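Local coordinates for protein adenylation domain (Streptomyces sp., PDB 5N9X) that is an adenylation domain of the ANL superfamily, with ATP and threonine bound in adjoining pockets, at residues G343-V349 with G362-G368; F213-E217 with L254-P258; I88-G92 with P151-P156. The contacts are given in a common frame with arbitrary orientation. Residues are numbered along the deposited sequence.

Contact 1. Residues G343-V349 with G362-G368; sequences GFTHRIV and GELWLAG
Segments 343-349 and 362-368 run antiparallel, with axes 4.1 Å apart at closest and N-to-C directions at 162°. Thr345-Ala367, Arg347-Trp365 and Val349-Glu363 are hydrogen-bonded pairs, bonded in both directions; His346-Leu366 and Ile348-Leu364 are the non-hydrogen-bonded pairs between them. Thr345 N to Ala367 O is 2.9 Å and Ala367 N to Thr345 O 2.8 Å. Arg347 N to Trp365 O is 3.2 Å and Trp365 N to Arg347 O 2.9 Å. Val349 N to Glu363 O and Glu363 N to Val349 O are both 2.8 Å. The strands are consecutive along the chain, a beta-hairpin with a 12-residue connection in the mixed sheet of the AMP-binding domain. The Ile348 backbone bonds to Ala356; those of Gly362, Leu364 and Leu366 bond to strand 400-410, where Leu364 O also takes Ser404 OG, so strand 362-367 is hydrogen-bonded along both edges. On the face of Thr345, Arg347, Val349, Glu363, Trp365 and Ala367, Val349 CG2 lies 3.5 Å from the centroid of the Trp365 five-membered ring, a CH-pi contact. Trp365 (chi1 m) gives a weak 3.3 Å hydrogen bond from NE1 to Glu363 OE1; Glu363 OE2 has a weak one with Gly405 N. Arg347 NH1 comes within 3.3 Å of Trp365 CZ3, while its NE forms a salt bridge to Asp355 and its NH2 bonds Gly353 O. His346, Ile348, Leu364 and Leu366 occupy the other face.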
# COMPACT_ATOMS: atom_id res chain seq x y z
N GLY A 343 -17.38 -4.29 -7.16
CA GLY A 343 -18.23 -3.87 -6.04
C GLY A 343 -18.62 -2.38 -5.97
O GLY A 343 -19.62 -2.02 -5.36
N PHE A 344 -17.81 -1.53 -6.60
CA PHE A 344 -17.92 -0.08 -6.46
C PHE A 344 -18.91 0.63 -7.34
O PHE A 344 -19.03 0.34 -8.53
CB PHE A 344 -16.55 0.56 -6.72
CG PHE A 344 -15.53 0.21 -5.73
CD1 PHE A 344 -15.45 0.92 -4.54
CD2 PHE A 344 -14.62 -0.83 -5.97
CE1 PHE A 344 -14.49 0.60 -3.59
CE2 PHE A 344 -13.66 -1.15 -5.02
CZ PHE A 344 -13.60 -0.43 -3.83
N THR A 345 -19.56 1.63 -6.76
CA THR A 345 -20.10 2.71 -7.58
C THR A 345 -19.27 3.96 -7.25
O THR A 345 -18.66 4.04 -6.19
CB THR A 345 -21.60 2.95 -7.36
OG1 THR A 345 -21.81 3.50 -6.06
CG2 THR A 345 -22.35 1.67 -7.48
N HIS A 346 -19.25 4.92 -8.16
CA HIS A 346 -18.39 6.09 -8.00
C HIS A 346 -18.97 7.36 -8.61
O HIS A 346 -19.94 7.31 -9.36
CB HIS A 346 -17.02 5.80 -8.63
CG HIS A 346 -17.03 5.82 -10.13
ND1 HIS A 346 -17.65 4.85 -10.88
CD2 HIS A 346 -16.49 6.69 -11.01
CE1 HIS A 346 -17.49 5.12 -12.17
NE2 HIS A 346 -16.79 6.23 -12.27
N ARG A 347 -18.35 8.48 -8.27
CA ARG A 347 -18.68 9.80 -8.79
C ARG A 347 -17.36 10.49 -9.10
O ARG A 347 -16.34 10.20 -8.47
CB ARG A 347 -19.51 10.61 -7.77
CG ARG A 347 -21.01 10.27 -7.68
CD ARG A 347 -21.77 11.27 -6.79
NE ARG A 347 -22.04 12.56 -7.45
CZ ARG A 347 -21.96 13.76 -6.87
NH1 ARG A 347 -21.62 13.89 -5.60
NH2 ARG A 347 -22.21 14.85 -7.58
N ILE A 348 -17.36 11.38 -10.08
CA ILE A 348 -16.24 12.27 -10.31
C ILE A 348 -16.80 13.66 -10.09
O ILE A 348 -17.65 14.09 -10.84
CB ILE A 348 -15.67 12.12 -11.73
CG1 ILE A 348 -15.46 10.63 -12.05
CG2 ILE A 348 -14.38 12.88 -11.86
CD1 ILE A 348 -15.02 10.33 -13.49
N VAL A 349 -16.34 14.34 -9.04
CA VAL A 349 -17.07 15.47 -8.49
C VAL A 349 -16.33 16.82 -8.58
O VAL A 349 -15.15 16.94 -8.23
CB VAL A 349 -17.45 15.20 -7.01
CG1 VAL A 349 -18.65 16.02 -6.61
CG2 VAL A 349 -17.78 13.73 -6.82
N GLY A 362 -11.99 15.83 -11.75
CA GLY A 362 -12.75 16.11 -10.55
C GLY A 362 -12.33 15.16 -9.45
O GLY A 362 -11.48 14.30 -9.68
N GLU A 363 -12.90 15.32 -8.26
CA GLU A 363 -12.60 14.42 -7.14
C GLU A 363 -13.33 13.07 -7.24
O GLU A 363 -14.57 13.01 -7.38
CB GLU A 363 -12.94 15.08 -5.80
CG GLU A 363 -12.58 14.18 -4.61
CD GLU A 363 -12.85 14.80 -3.24
OE1 GLU A 363 -13.61 15.79 -3.15
OE2 GLU A 363 -12.30 14.28 -2.24
N LEU A 364 -12.57 11.98 -7.13
CA LEU A 364 -13.18 10.66 -7.15
C LEU A 364 -13.80 10.33 -5.80
O LEU A 364 -13.15 10.50 -4.76
CB LEU A 364 -12.17 9.59 -7.55
CG LEU A 364 -12.59 8.13 -7.40
CD1 LEU A 364 -13.41 7.68 -8.59
CD2 LEU A 364 -11.36 7.28 -7.29
N TRP A 365 -15.06 9.91 -5.84
CA TRP A 365 -15.82 9.41 -4.70
C TRP A 365 -16.09 7.93 -4.94
O TRP A 365 -16.27 7.52 -6.10
CB TRP A 365 -17.14 10.18 -4.52
CG TRP A 365 -16.99 11.59 -4.01
CD1 TRP A 365 -15.84 12.33 -3.96
CD2 TRP A 365 -18.03 12.45 -3.48
NE1 TRP A 365 -16.10 13.58 -3.45
CE2 TRP A 365 -17.43 13.68 -3.14
CE3 TRP A 365 -19.41 12.28 -3.26
CZ2 TRP A 365 -18.17 14.75 -2.60
CZ3 TRP A 365 -20.14 13.34 -2.72
CH2 TRP A 365 -19.51 14.56 -2.40
N LEU A 366 -16.10 7.12 -3.87
CA LEU A 366 -16.29 5.67 -3.99
C LEU A 366 -17.28 5.09 -2.95
O LEU A 366 -17.20 5.37 -1.75
CB LEU A 366 -14.94 4.93 -3.86
CG LEU A 366 -13.79 5.20 -4.84
CD1 LEU A 366 -12.49 4.55 -4.37
CD2 LEU A 366 -14.14 4.71 -6.26
N ALA A 367 -18.22 4.28 -3.43
CA ALA A 367 -19.17 3.59 -2.57
C ALA A 367 -19.14 2.10 -2.84
O ALA A 367 -18.84 1.67 -3.96
CB ALA A 367 -20.55 4.13 -2.78
N GLY A 368 -19.48 1.30 -1.82
CA GLY A 368 -19.54 -0.15 -1.99
C GLY A 368 -19.08 -0.93 -0.76
O GLY A 368 -18.70 -0.35 0.25

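Contact 2. Residues F213-E217 with L254-P258; sequences FSVWE and LNQTP. With THR (threonine), chain C.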
# COMPACT_ATOMS: atom_id res chain seq x y z
N PHE A 213 -0.92 -3.20 1.42
CA PHE A 213 -0.57 -3.92 0.20
C PHE A 213 -0.13 -5.36 0.57
O PHE A 213 -0.22 -6.28 -0.25
CB PHE A 213 0.49 -3.08 -0.56
CG PHE A 213 0.53 -3.30 -2.05
CD1 PHE A 213 -0.46 -4.04 -2.67
CD2 PHE A 213 1.41 -2.58 -2.86
CE1 PHE A 213 -0.48 -4.21 -4.04
CE2 PHE A 213 1.38 -2.71 -4.28
CZ PHE A 213 0.44 -3.53 -4.86
N SER A 214 0.29 -5.55 1.82
CA SER A 214 0.63 -6.87 2.36
C SER A 214 -0.58 -7.77 2.59
O SER A 214 -0.48 -8.98 2.54
CB SER A 214 1.41 -6.73 3.67
OG SER A 214 0.56 -6.29 4.74
N VAL A 215 -1.72 -7.15 2.87
CA VAL A 215 -3.02 -7.85 2.94
C VAL A 215 -3.39 -8.53 1.63
O VAL A 215 -3.82 -9.67 1.60
CB VAL A 215 -4.13 -6.88 3.31
CG1 VAL A 215 -5.48 -7.60 3.45
CG2 VAL A 215 -3.77 -6.16 4.59
N TRP A 216 -3.21 -7.80 0.55
CA TRP A 216 -3.41 -8.35 -0.76
C TRP A 216 -2.44 -9.49 -1.01
O TRP A 216 -2.80 -10.54 -1.52
CB TRP A 216 -3.26 -7.23 -1.78
CG TRP A 216 -3.15 -7.59 -3.19
CD1 TRP A 216 -2.04 -7.49 -3.95
CD2 TRP A 216 -4.19 -8.05 -4.06
NE1 TRP A 216 -2.30 -7.87 -5.24
CE2 TRP A 216 -3.63 -8.22 -5.34
CE3 TRP A 216 -5.55 -8.35 -3.87
CZ2 TRP A 216 -4.38 -8.68 -6.45
CZ3 TRP A 216 -6.29 -8.81 -4.97
CH2 TRP A 216 -5.70 -8.97 -6.24
N GLU A 217 -1.19 -9.26 -0.61
CA GLU A 217 -0.15 -10.23 -0.85
C GLU A 217 -0.41 -11.50 -0.04
O GLU A 217 -0.43 -12.60 -0.59
CB GLU A 217 1.23 -9.63 -0.53
CG GLU A 217 1.72 -8.60 -1.55
CD GLU A 217 3.05 -7.92 -1.14
OE1 GLU A 217 3.36 -7.83 0.07
OE2 GLU A 217 3.79 -7.48 -2.05
N LEU A 254 3.77 -10.76 -8.66
CA LEU A 254 4.61 -9.78 -8.00
C LEU A 254 3.85 -8.45 -7.84
O LEU A 254 3.28 -7.92 -8.81
CB LEU A 254 5.93 -9.60 -8.78
CG LEU A 254 6.81 -8.42 -8.32
CD1 LEU A 254 7.33 -8.63 -6.93
CD2 LEU A 254 7.98 -8.26 -9.26
N ASN A 255 3.83 -7.94 -6.61
CA ASN A 255 3.27 -6.61 -6.27
C ASN A 255 4.35 -5.57 -5.96
O ASN A 255 5.22 -5.79 -5.14
CB ASN A 255 2.33 -6.72 -5.06
CG ASN A 255 1.05 -7.45 -5.39
OD1 ASN A 255 0.10 -6.85 -5.90
ND2 ASN A 255 1.01 -8.75 -5.10
N GLN A 256 4.26 -4.43 -6.61
CA GLN A 256 5.30 -3.41 -6.52
C GLN A 256 4.69 -2.02 -6.51
O GLN A 256 3.69 -1.76 -7.17
CB GLN A 256 6.28 -3.53 -7.70
CG GLN A 256 7.22 -4.73 -7.70
CD GLN A 256 8.42 -4.54 -6.79
OE1 GLN A 256 9.48 -4.07 -7.22
NE2 GLN A 256 8.26 -4.89 -5.51
N THR A 257 5.29 -1.09 -5.78
CA THR A 257 5.01 0.30 -6.08
C THR A 257 5.78 0.64 -7.34
O THR A 257 6.71 -0.06 -7.70
CB THR A 257 5.40 1.21 -4.95
OG1 THR A 257 6.80 1.09 -4.75
CG2 THR A 257 4.63 0.82 -3.69
N PRO A 258 5.36 1.70 -8.04
CA PRO A 258 6.16 2.07 -9.22
C PRO A 258 7.62 2.38 -8.87
O PRO A 258 8.49 1.93 -9.62
CB PRO A 258 5.41 3.29 -9.77
CG PRO A 258 3.96 3.00 -9.40
CD PRO A 258 4.06 2.39 -8.01
N THR C . -3.55 0.64 -0.63
CA THR C . -2.17 0.96 -1.03
C THR C . -1.98 2.43 -0.77
O THR C . -0.90 3.06 -0.82
CB THR C . -1.88 0.67 -2.52
OG1 THR C . -2.92 1.24 -3.34
CG2 THR C . -1.77 -0.83 -2.76
OXT THR C . -3.04 2.98 -0.53
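Here a helix N terminus packs on the end of a strand of the mixed sheet in the AMP-binding (ANL) domain. Phe213 lines the threonine pocket, and Asn255 backs its ring from the other face. The short axes of helix 213-217 and strand 254-256 run nearly antiparallel at 175°, 9.8 Å apart at closest. Leu254 turns its CA-to-CB bond away from the helix. Its backbone is hydrogen-bonded to strand 280-284, its parallel neighbour in the sheet. Asn255 points toward the helix and gives most of the strand's share of the buried surface. Its CB lies over one face of the Phe213 ring, 4.1 Å from the centroid, as a CH-pi contact. Its OD1 accepts a weak hydrogen bond from Trp216 NE1 at 2.7 Å, and also comes 3.3 Å from Phe213 CE1. Glu217 OE2 packs 3.4 Å from Asn255 CB, but this carboxylate is hydrogen-bonded to His207. Gln256 points away, and its NE2 bonds back to Asn255 O at 3.2 Å. Its own carbonyl O meets the edge of the Phe213 ring, 3.8 Å from CE2. Thr257 is the N-cap of helix 258-271, and its OG1 bonds Ala260 N. Pro258 then begins that helix. Phe213 is thus held between strand and ligand: on the ring face opposite Asn255, its CG lies 3.4 Å from CG2 of the bound threonine.

Contact 3. Residues I88-G92 with P151-P156; sequences ILRAG and PGPERP
This is a helix end packed against an irregular loop, at the C-terminal end of helix 79-90. The helix stops in a Schellman motif: Gly92 has positive phi (80°), and its N bonds Leu89 O at 2.8 Å. Segment 151-156 is extended from Pro153 onward. Ala91 CA is 5.8 Å from Pro153 CA, and Gly92 CA 4.4 Å from Pro156 CA. Arg90 makes the main link. Its CA-to-CB bond points away, but the chain (chi1 t, chi2 p, chi3 t) carries the guanidinium back to the loop. Arg90 NH1 and NH2 both donate to Pro153 O, at 2.8 and 2.9 Å. Pro153 CG lies over one guanidinium face and Arg155 over the other. Arg90 NE is 3.3 Å from Arg155 NH1, two donors that do not bond; Arg90 NE is instead in a salt bridge with Glu54. Pro156 CG rests 3.4 Å from Leu89 O, and Pro156 CB is 3.8 Å from Gly92 CA. Around this contact, Pro153 touches helix 46-62, Arg155 and Pro156 touch helix 20-30, and Leu89 reaches strand 94-97.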
# COMPACT_ATOMS: atom_id res chain seq x y z
N ILE A 88 -4.61 -14.28 15.87
CA ILE A 88 -5.36 -13.09 16.24
C ILE A 88 -6.72 -13.02 15.53
O ILE A 88 -7.74 -12.71 16.16
CB ILE A 88 -4.53 -11.79 15.94
CG1 ILE A 88 -3.34 -11.70 16.89
CG2 ILE A 88 -5.39 -10.56 16.03
CD1 ILE A 88 -2.34 -10.60 16.54
N LEU A 89 -6.75 -13.33 14.24
CA LEU A 89 -8.00 -13.29 13.48
C LEU A 89 -8.95 -14.41 13.90
O LEU A 89 -10.16 -14.17 14.12
CB LEU A 89 -7.73 -13.37 11.98
CG LEU A 89 -6.96 -12.24 11.30
CD1 LEU A 89 -6.79 -12.51 9.80
CD2 LEU A 89 -7.65 -10.87 11.57
N ARG A 90 -8.41 -15.63 14.02
CA ARG A 90 -9.18 -16.77 14.50
C ARG A 90 -9.78 -16.47 15.88
O ARG A 90 -10.92 -16.84 16.13
CB ARG A 90 -8.33 -18.04 14.53
CG ARG A 90 -9.02 -19.24 15.19
CD ARG A 90 -10.24 -19.67 14.42
NE ARG A 90 -11.01 -20.70 15.10
CZ ARG A 90 -12.01 -20.46 15.96
NH1 ARG A 90 -12.34 -19.21 16.28
NH2 ARG A 90 -12.67 -21.47 16.51
N ALA A 91 -9.06 -15.77 16.75
CA ALA A 91 -9.61 -15.39 18.06
C ALA A 91 -10.70 -14.31 17.99
O ALA A 91 -11.17 -13.82 19.02
CB ALA A 91 -8.50 -14.91 18.97
N GLY A 92 -11.09 -13.91 16.78
CA GLY A 92 -12.13 -12.90 16.61
C GLY A 92 -11.68 -11.46 16.78
O GLY A 92 -12.50 -10.55 16.80
N PRO A 151 -12.72 -26.78 18.25
CA PRO A 151 -13.99 -26.04 18.21
C PRO A 151 -13.70 -24.56 18.38
O PRO A 151 -14.23 -23.70 17.65
CB PRO A 151 -14.76 -26.59 19.42
CG PRO A 151 -13.95 -27.79 19.90
CD PRO A 151 -12.54 -27.47 19.54
N GLY A 152 -12.88 -24.29 19.39
CA GLY A 152 -12.18 -23.03 19.58
C GLY A 152 -13.00 -21.87 20.11
O GLY A 152 -14.19 -22.02 20.41
N PRO A 153 -12.34 -20.71 20.24
CA PRO A 153 -12.98 -19.44 20.56
C PRO A 153 -14.04 -19.14 19.52
O PRO A 153 -14.00 -19.72 18.43
CB PRO A 153 -11.83 -18.42 20.48
CG PRO A 153 -10.64 -19.16 19.94
CD PRO A 153 -10.87 -20.61 20.18
N GLU A 154 -14.99 -18.27 19.85
CA GLU A 154 -16.02 -17.87 18.91
C GLU A 154 -15.39 -17.26 17.65
O GLU A 154 -14.40 -16.55 17.76
CB GLU A 154 -16.96 -16.88 19.58
CG GLU A 154 -18.09 -16.43 18.71
CD GLU A 154 -18.99 -15.45 19.42
OE1 GLU A 154 -18.71 -15.12 20.59
OE2 GLU A 154 -19.96 -14.99 18.79
N ARG A 155 -15.95 -17.55 16.48
CA ARG A 155 -15.39 -17.08 15.21
C ARG A 155 -15.89 -15.67 14.86
O ARG A 155 -16.99 -15.28 15.23
CB ARG A 155 -15.74 -18.06 14.07
CG ARG A 155 -14.84 -19.28 14.01
CD ARG A 155 -15.37 -20.39 13.06
NE ARG A 155 -14.83 -21.69 13.48
CZ ARG A 155 -13.61 -22.11 13.18
NH1 ARG A 155 -12.81 -21.35 12.45
NH2 ARG A 155 -13.17 -23.29 13.61
N PRO A 156 -15.07 -14.89 14.13
CA PRO A 156 -15.49 -13.52 13.79
C PRO A 156 -16.52 -13.50 12.67
O PRO A 156 -16.61 -14.49 11.95
CB PRO A 156 -14.18 -12.85 13.37
CG PRO A 156 -13.29 -13.97 12.92
CD PRO A 156 -13.68 -15.17 13.72

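In the fold
From the N terminus, contact 3 closes first. It brings the loop before strand 161-167 back to the end of helix 79-90, across 58 residues that include strands 94-97 and 118-121 of the parallel sheet. Contact 2 follows, joining helix 213-222 to strand 253-256 across 36 residues. Contact 1 closes last, over a connection of 12 residues without helix or strand. The three lie in series, so none nests in or crosses another. Contacts 1 and 2 reach the same mixed sheet. Their centres are about 23 Å apart and their nearest atoms about 11 Å. For contacts 2 and 3 these are about 27 and 8 Å, for contacts 1 and 3 about 34 and 18 Å.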